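Local coordinates for purine-binding protein BAB2_0673 (PDB 3S99) that binds adenine and probably other purines such as guanine, and may deliver them to an ABC-type uptake system, at residues I260-A265 / G269-Q274; N275-M280 / A335-L340. All coordinates share one frame; numbering follows the deposited sequence.

Interaction 1: residues I260-A265 / G269-Q274; sequences IDRAKA and GTWKSQ
Arg-262 and Trp-271 meet through a cation-pi contact: the guanidinium CZ stands 3.8 Å from the centroid of the Trp-271 five-membered ring, the two planes 36° apart. Gln-274 covers the opposite face of the guanidinium, its amide almost parallel and NE2 3.6 Å from Arg-262 CZ; the cation lies between a nearly parallel amide and a tilted indole. The Arg-262 chain bends at chi2 (-53°) and chi3 (-77°) to reach this slot. Hydrogen bonds fix the rim: Arg-262 NH2 gives one to Lys-272 O (2.8 Å); the oxygen lies near the guanidinium plane, while the nitrogen stands above the carbonyl plane. NH1 reaches Lys-272 N through a water. A second water links Asp-261 OD2 to Gln-274 NE2. Where helix 256-268 ends in a Schellman motif at Gly-269, which has positive phi, Thr-270 N bonds to Ala-265 O (3.0 Å). The apolar contact is Ala-265 CB against Trp-271 CB at 4.0 Å. Glu-114 OE2 forms a salt bridge with Arg-262 NE and accepts a hydrogen bond from Trp-271 NE1. Helix 256-268 also packs Ile-260 and Ala-263 on Leu-53 of helix 42-57, while Ala-263 and Trp-271 touch Leu-89 of strand 89-92.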
loop_
_atom_site.group_PDB
_atom_site.type_symbol
_atom_site.label_atom_id
_atom_site.label_comp_id
_atom_site.label_asym_id
_atom_site.label_seq_id
_atom_site.Cartn_x
_atom_site.Cartn_y
_atom_site.Cartn_z
ATOM N N ILE A 260 10.858 -2.843 -14.471
ATOM C CA ILE A 260 11.687 -2.730 -15.666
ATOM C C ILE A 260 13.175 -2.760 -15.267
ATOM O O ILE A 260 13.946 -3.501 -15.859
ATOM C CB ILE A 260 11.315 -1.466 -16.458
ATOM C CG1 ILE A 260 9.927 -1.648 -17.103
ATOM C CG2 ILE A 260 12.397 -1.146 -17.545
ATOM C CD1 ILE A 260 9.209 -0.369 -17.463
ATOM N N ASP A 261 13.564 -1.981 -14.259
ATOM C CA ASP A 261 14.982 -1.916 -13.845
ATOM C C ASP A 261 15.528 -3.305 -13.451
ATOM O O ASP A 261 16.576 -3.719 -13.918
ATOM C CB ASP A 261 15.167 -0.917 -12.693
ATOM C CG ASP A 261 16.611 -0.879 -12.176
ATOM O OD1 ASP A 261 17.490 -0.455 -12.937
ATOM O OD2 ASP A 261 16.861 -1.312 -11.023
ATOM N N ARG A 262 14.769 -4.039 -12.649
ATOM C CA ARG A 262 15.166 -5.364 -12.196
ATOM C C ARG A 262 15.198 -6.394 -13.310
ATOM O O ARG A 262 16.081 -7.236 -13.314
ATOM C CB ARG A 262 14.246 -5.838 -11.053
ATOM C CG ARG A 262 14.184 -4.874 -9.884
ATOM C CD ARG A 262 15.573 -4.486 -9.338
ATOM N NE ARG A 262 16.163 -5.556 -8.511
ATOM C CZ ARG A 262 17.445 -5.653 -8.211
ATOM N NH1 ARG A 262 18.303 -4.786 -8.700
ATOM N NH2 ARG A 262 17.871 -6.629 -7.417
ATOM N N ALA A 263 14.264 -6.319 -14.270
ATOM C CA ALA A 263 14.298 -7.211 -15.438
ATOM C C ALA A 263 15.519 -6.918 -16.300
ATOM O O ALA A 263 16.216 -7.851 -16.749
ATOM C CB ALA A 263 13.013 -7.092 -16.265
ATOM N N LYS A 264 15.816 -5.628 -16.481
ATOM C CA LYS A 264 17.036 -5.201 -17.182
ATOM C C LYS A 264 18.296 -5.735 -16.486
ATOM O O LYS A 264 19.228 -6.207 -17.145
ATOM C CB LYS A 264 17.117 -3.677 -17.233
ATOM C CG LYS A 264 16.311 -3.026 -18.364
ATOM C CD LYS A 264 16.317 -1.509 -18.216
ATOM C CE LYS A 264 15.523 -0.843 -19.323
ATOM N NZ LYS A 264 15.755 0.605 -19.334
ATOM N N ALA A 265 18.290 -5.690 -15.145
ATOM C CA ALA A 265 19.416 -6.169 -14.350
ATOM C C ALA A 265 19.598 -7.680 -14.521
ATOM O O ALA A 265 20.722 -8.157 -14.568
ATOM C CB ALA A 265 19.253 -5.779 -12.863
ATOM N N GLY A 269 22.902 -9.236 -16.475
ATOM C CA GLY A 269 23.740 -9.995 -15.543
ATOM C C GLY A 269 24.231 -9.262 -14.314
ATOM O O GLY A 269 25.138 -9.759 -13.644
ATOM N N THR A 270 23.666 -8.087 -14.009
ATOM C CA THR A 270 24.093 -7.293 -12.873
ATOM C C THR A 270 23.088 -7.373 -11.670
ATOM O O THR A 270 23.247 -6.657 -10.705
ATOM C CB THR A 270 24.302 -5.797 -13.245
ATOM O OG1 THR A 270 23.049 -5.224 -13.599
ATOM C CG2 THR A 270 25.323 -5.579 -14.440
ATOM N N TRP A 271 22.083 -8.244 -11.723
ATOM C CA TRP A 271 21.072 -8.299 -10.663
ATOM C C TRP A 271 21.752 -8.823 -9.417
ATOM O O TRP A 271 22.361 -9.881 -9.424
ATOM C CB TRP A 271 19.906 -9.234 -11.024
ATOM C CG TRP A 271 18.734 -9.268 -10.040
ATOM C CD1 TRP A 271 17.535 -8.649 -10.201
ATOM C CD2 TRP A 271 18.631 -9.989 -8.786
ATOM N NE1 TRP A 271 16.692 -8.937 -9.152
ATOM C CE2 TRP A 271 17.340 -9.742 -8.262
ATOM C CE3 TRP A 271 19.494 -10.794 -8.057
ATOM C CZ2 TRP A 271 16.898 -10.281 -7.040
ATOM C CZ3 TRP A 271 19.052 -11.322 -6.811
ATOM C CH2 TRP A 271 17.760 -11.100 -6.357
ATOM N N LYS A 272 21.621 -8.073 -8.353
ATOM C CA LYS A 272 22.099 -8.485 -7.050
ATOM C C LYS A 272 21.019 -8.232 -5.997
ATOM O O LYS A 272 20.229 -7.248 -6.088
ATOM C CB LYS A 272 23.367 -7.699 -6.720
ATOM C CG LYS A 272 24.581 -8.020 -7.619
ATOM C CD LYS A 272 25.824 -7.114 -7.310
ATOM C CE LYS A 272 25.630 -5.712 -7.871
ATOM N NZ LYS A 272 25.621 -5.753 -9.391
ATOM N N SER A 273 21.034 -9.078 -4.966
ATOM C CA SER A 273 20.089 -9.009 -3.848
ATOM C C SER A 273 20.182 -7.669 -3.133
ATOM O O SER A 273 21.281 -7.150 -2.913
ATOM C CB SER A 273 20.398 -10.144 -2.857
ATOM O OG SER A 273 19.672 -10.042 -1.648
ATOM N N GLN A 274 19.014 -7.110 -2.806
ATOM C CA GLN A 274 18.890 -5.833 -2.134
ATOM C C GLN A 274 17.560 -5.786 -1.393
ATOM O O GLN A 274 16.551 -6.414 -1.807
ATOM C CB GLN A 274 18.940 -4.662 -3.149
ATOM C CG GLN A 274 17.716 -4.617 -4.104
ATOM C CD GLN A 274 17.850 -3.544 -5.156
ATOM O OE1 GLN A 274 18.942 -3.102 -5.444
ATOM N NE2 GLN A 274 16.751 -3.169 -5.769
HETATM O O HOH W 1 16.734 -1.160 -8.211
HETATM O O HOH W 2 21.020 -5.308 -8.351
#

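Interaction 2: residues N275-M280 / A335-L340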
loop_
_atom_site.group_PDB
_atom_site.type_symbol
_atom_site.label_atom_id
_atom_site.label_comp_id
_atom_site.label_asym_id
_atom_site.label_seq_id
_atom_site.Cartn_x
_atom_site.Cartn_y
_atom_site.Cartn_z
ATOM N N ASN A 275 17.561 -5.043 -0.303
ATOM C CA ASN A 275 16.380 -4.719 0.493
ATOM C C ASN A 275 16.208 -3.187 0.430
ATOM O O ASN A 275 17.107 -2.410 0.830
ATOM C CB ASN A 275 16.611 -5.229 1.933
ATOM C CG ASN A 275 15.620 -4.683 2.944
ATOM O OD1 ASN A 275 15.100 -3.567 2.818
ATOM N ND2 ASN A 275 15.383 -5.465 3.993
ATOM N N ILE A 276 15.060 -2.753 -0.062
ATOM C CA ILE A 276 14.798 -1.324 -0.239
ATOM C C ILE A 276 13.438 -0.936 0.331
ATOM O O ILE A 276 12.469 -1.717 0.308
ATOM C CB ILE A 276 14.921 -0.901 -1.758
ATOM C CG1 ILE A 276 13.940 -1.670 -2.660
ATOM C CG2 ILE A 276 16.320 -1.144 -2.263
ATOM C CD1 ILE A 276 12.719 -0.902 -3.018
ATOM N N TRP A 277 13.368 0.276 0.853
ATOM C CA TRP A 277 12.118 0.819 1.301
ATOM C C TRP A 277 12.079 2.227 0.808
ATOM O O TRP A 277 12.817 3.104 1.301
ATOM C CB TRP A 277 11.993 0.744 2.825
ATOM C CG TRP A 277 10.591 0.970 3.332
ATOM C CD1 TRP A 277 9.441 1.010 2.600
ATOM C CD2 TRP A 277 10.203 1.129 4.695
ATOM N NE1 TRP A 277 8.350 1.190 3.425
ATOM C CE2 TRP A 277 8.790 1.261 4.720
ATOM C CE3 TRP A 277 10.907 1.170 5.902
ATOM C CZ2 TRP A 277 8.065 1.434 5.908
ATOM C CZ3 TRP A 277 10.165 1.329 7.112
ATOM C CH2 TRP A 277 8.758 1.488 7.081
ATOM N N TRP A 278 11.264 2.450 -0.222
ATOM C CA TRP A 278 11.267 3.743 -0.882
ATOM C C TRP A 278 9.883 4.383 -0.826
ATOM O O TRP A 278 8.873 3.691 -0.681
ATOM C CB TRP A 278 11.688 3.590 -2.339
ATOM C CG TRP A 278 13.099 3.173 -2.574
ATOM C CD1 TRP A 278 14.154 3.216 -1.684
ATOM C CD2 TRP A 278 13.637 2.680 -3.803
ATOM N NE1 TRP A 278 15.297 2.743 -2.284
ATOM C CE2 TRP A 278 15.020 2.434 -3.590
ATOM C CE3 TRP A 278 13.090 2.427 -5.066
ATOM C CZ2 TRP A 278 15.856 1.916 -4.593
ATOM C CZ3 TRP A 278 13.931 1.934 -6.078
ATOM C CH2 TRP A 278 15.289 1.667 -5.826
ATOM N N GLY A 279 9.850 5.714 -0.982
ATOM C CA GLY A 279 8.618 6.476 -0.869
ATOM C C GLY A 279 8.450 7.458 -1.997
ATOM O O GLY A 279 8.767 7.159 -3.165
ATOM N N MET A 280 7.963 8.649 -1.655
ATOM C CA MET A 280 7.634 9.641 -2.662
ATOM C C MET A 280 8.888 10.218 -3.335
ATOM O O MET A 280 8.879 10.464 -4.542
ATOM C CB MET A 280 6.800 10.759 -2.042
ATOM C CG MET A 280 5.413 10.300 -1.614
ATOM S SD MET A 280 4.412 11.569 -0.817
ATOM C CE MET A 280 2.793 10.822 -1.039
ATOM N N ALA A 335 11.171 8.936 13.733
ATOM C CA ALA A 335 11.173 7.488 13.977
ATOM C C ALA A 335 12.303 6.759 13.259
ATOM O O ALA A 335 12.694 7.156 12.156
ATOM C CB ALA A 335 9.848 6.865 13.561
ATOM N N ASP A 336 12.804 5.692 13.880
ATOM C CA ASP A 336 13.676 4.746 13.181
ATOM C C ASP A 336 12.801 3.823 12.361
ATOM O O ASP A 336 11.757 3.365 12.830
ATOM C CB ASP A 336 14.470 3.861 14.129
ATOM C CG ASP A 336 15.485 4.619 14.942
ATOM O OD1 ASP A 336 15.744 5.809 14.665
ATOM O OD2 ASP A 336 16.012 4.000 15.887
ATOM N N ASP A 337 13.286 3.499 11.171
ATOM C CA ASP A 337 12.578 2.612 10.261
ATOM C C ASP A 337 12.362 1.259 10.898
ATOM O O ASP A 337 11.337 0.645 10.696
ATOM C CB ASP A 337 13.361 2.428 8.958
ATOM C CG ASP A 337 13.200 3.609 7.980
ATOM O OD1 ASP A 337 12.428 4.558 8.218
ATOM O OD2 ASP A 337 13.847 3.561 6.921
ATOM N N GLN A 338 13.331 0.779 11.671
ATOM C CA GLN A 338 13.143 -0.491 12.359
ATOM C C GLN A 338 11.898 -0.484 13.281
ATOM O O GLN A 338 11.207 -1.498 13.386
ATOM C CB GLN A 338 14.381 -0.873 13.157
ATOM C CG GLN A 338 14.361 -2.259 13.731
ATOM C CD GLN A 338 15.636 -2.563 14.492
ATOM O OE1 GLN A 338 16.517 -3.245 13.978
ATOM N NE2 GLN A 338 15.750 -2.034 15.701
ATOM N N THR A 339 11.614 0.639 13.922
ATOM C CA THR A 339 10.407 0.737 14.761
ATOM C C THR A 339 9.139 0.641 13.900
ATOM O O THR A 339 8.197 -0.086 14.237
ATOM C CB THR A 339 10.394 2.034 15.561
ATOM O OG1 THR A 339 11.580 2.086 16.352
ATOM C CG2 THR A 339 9.158 2.128 16.507
ATOM N N LEU A 340 9.136 1.331 12.765
ATOM C CA LEU A 340 7.985 1.290 11.869
ATOM C C LEU A 340 7.713 -0.130 11.374
ATOM O O LEU A 340 6.553 -0.554 11.265
ATOM C CB LEU A 340 8.160 2.248 10.676
ATOM C CG LEU A 340 8.458 3.727 10.992
ATOM C CD1 LEU A 340 8.279 4.604 9.737
ATOM C CD2 LEU A 340 7.602 4.227 12.173
#
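Trp-277 carries this contact alone from its side, reaching from strand 275-278 to Asp-337 and Leu-340 on the short helix 337-341. The strand is an outermost member of the six-stranded parallel sheet in one lobe of a two-lobed, periplasmic-binding-protein-like fold, the architecture of the BMP family. In Trp-277 the CG lies opposite the backbone N (chi1 -166°), and chi2 of 11° turns the indole so that the far rim of its six-membered ring leads. That rim meets the helix by its edge. CH2 touches Leu-340 CB at 3.7 Å, with the methylene near the ring plane, and the leucine side chain crosses the indole at about a right angle; CD1 of Leu-340 is the next nearest branch to CH2, at 4.1 Å. One turn earlier, Asp-337 CB lies 3.9 Å from Trp-277 CZ3. With its CG beside its own backbone N, Asp-337 brings the carboxylate alongside the same rim, turned 59° from the ring, and OD2 comes within 3.9 Å of Trp-277 CE3. No hydrogen bond joins the segments; the polar groups are held by strand 125-130 and the residue following it. Trp-277 NE1 bonds to Ala-130 O, Arg-131 forms a cation-pi contact with the indole, and its NH2 makes a salt bridge to Asp-337 OD2. Arg-131 therefore ties ring and carboxylate together, and its charge would probably favour the ionised aspartate. The Trp-277 side chain is about 10 Å from the bound adenine and not among the residues that line its pocket. At the helix backbone, Asp-337 O faces the indole edge near its plane, 3.8 Å from CZ3.

How the interactions relate
Followed from the N terminus, helix 256-268 comes first, and interaction 1 folds the six-residue stretch 269-274, which follows the helix, back against its last turns, a short closure across the helix end. The chain then passes directly from Gln-274 into strand 275-278, where interaction 2 opens; 54 residues separate its two segments, and it closes at helix 337-341, after strand 285-287 of the mixed sheet, helix 295-310 and strands 320-321 and 327-329. The two therefore follow in series and neither nest nor cross. Interaction 1 lies within the connection from helix 256-268 to the edge strand of the parallel sheet, and interaction 2 joins that same strand to the C-terminal part of the chain.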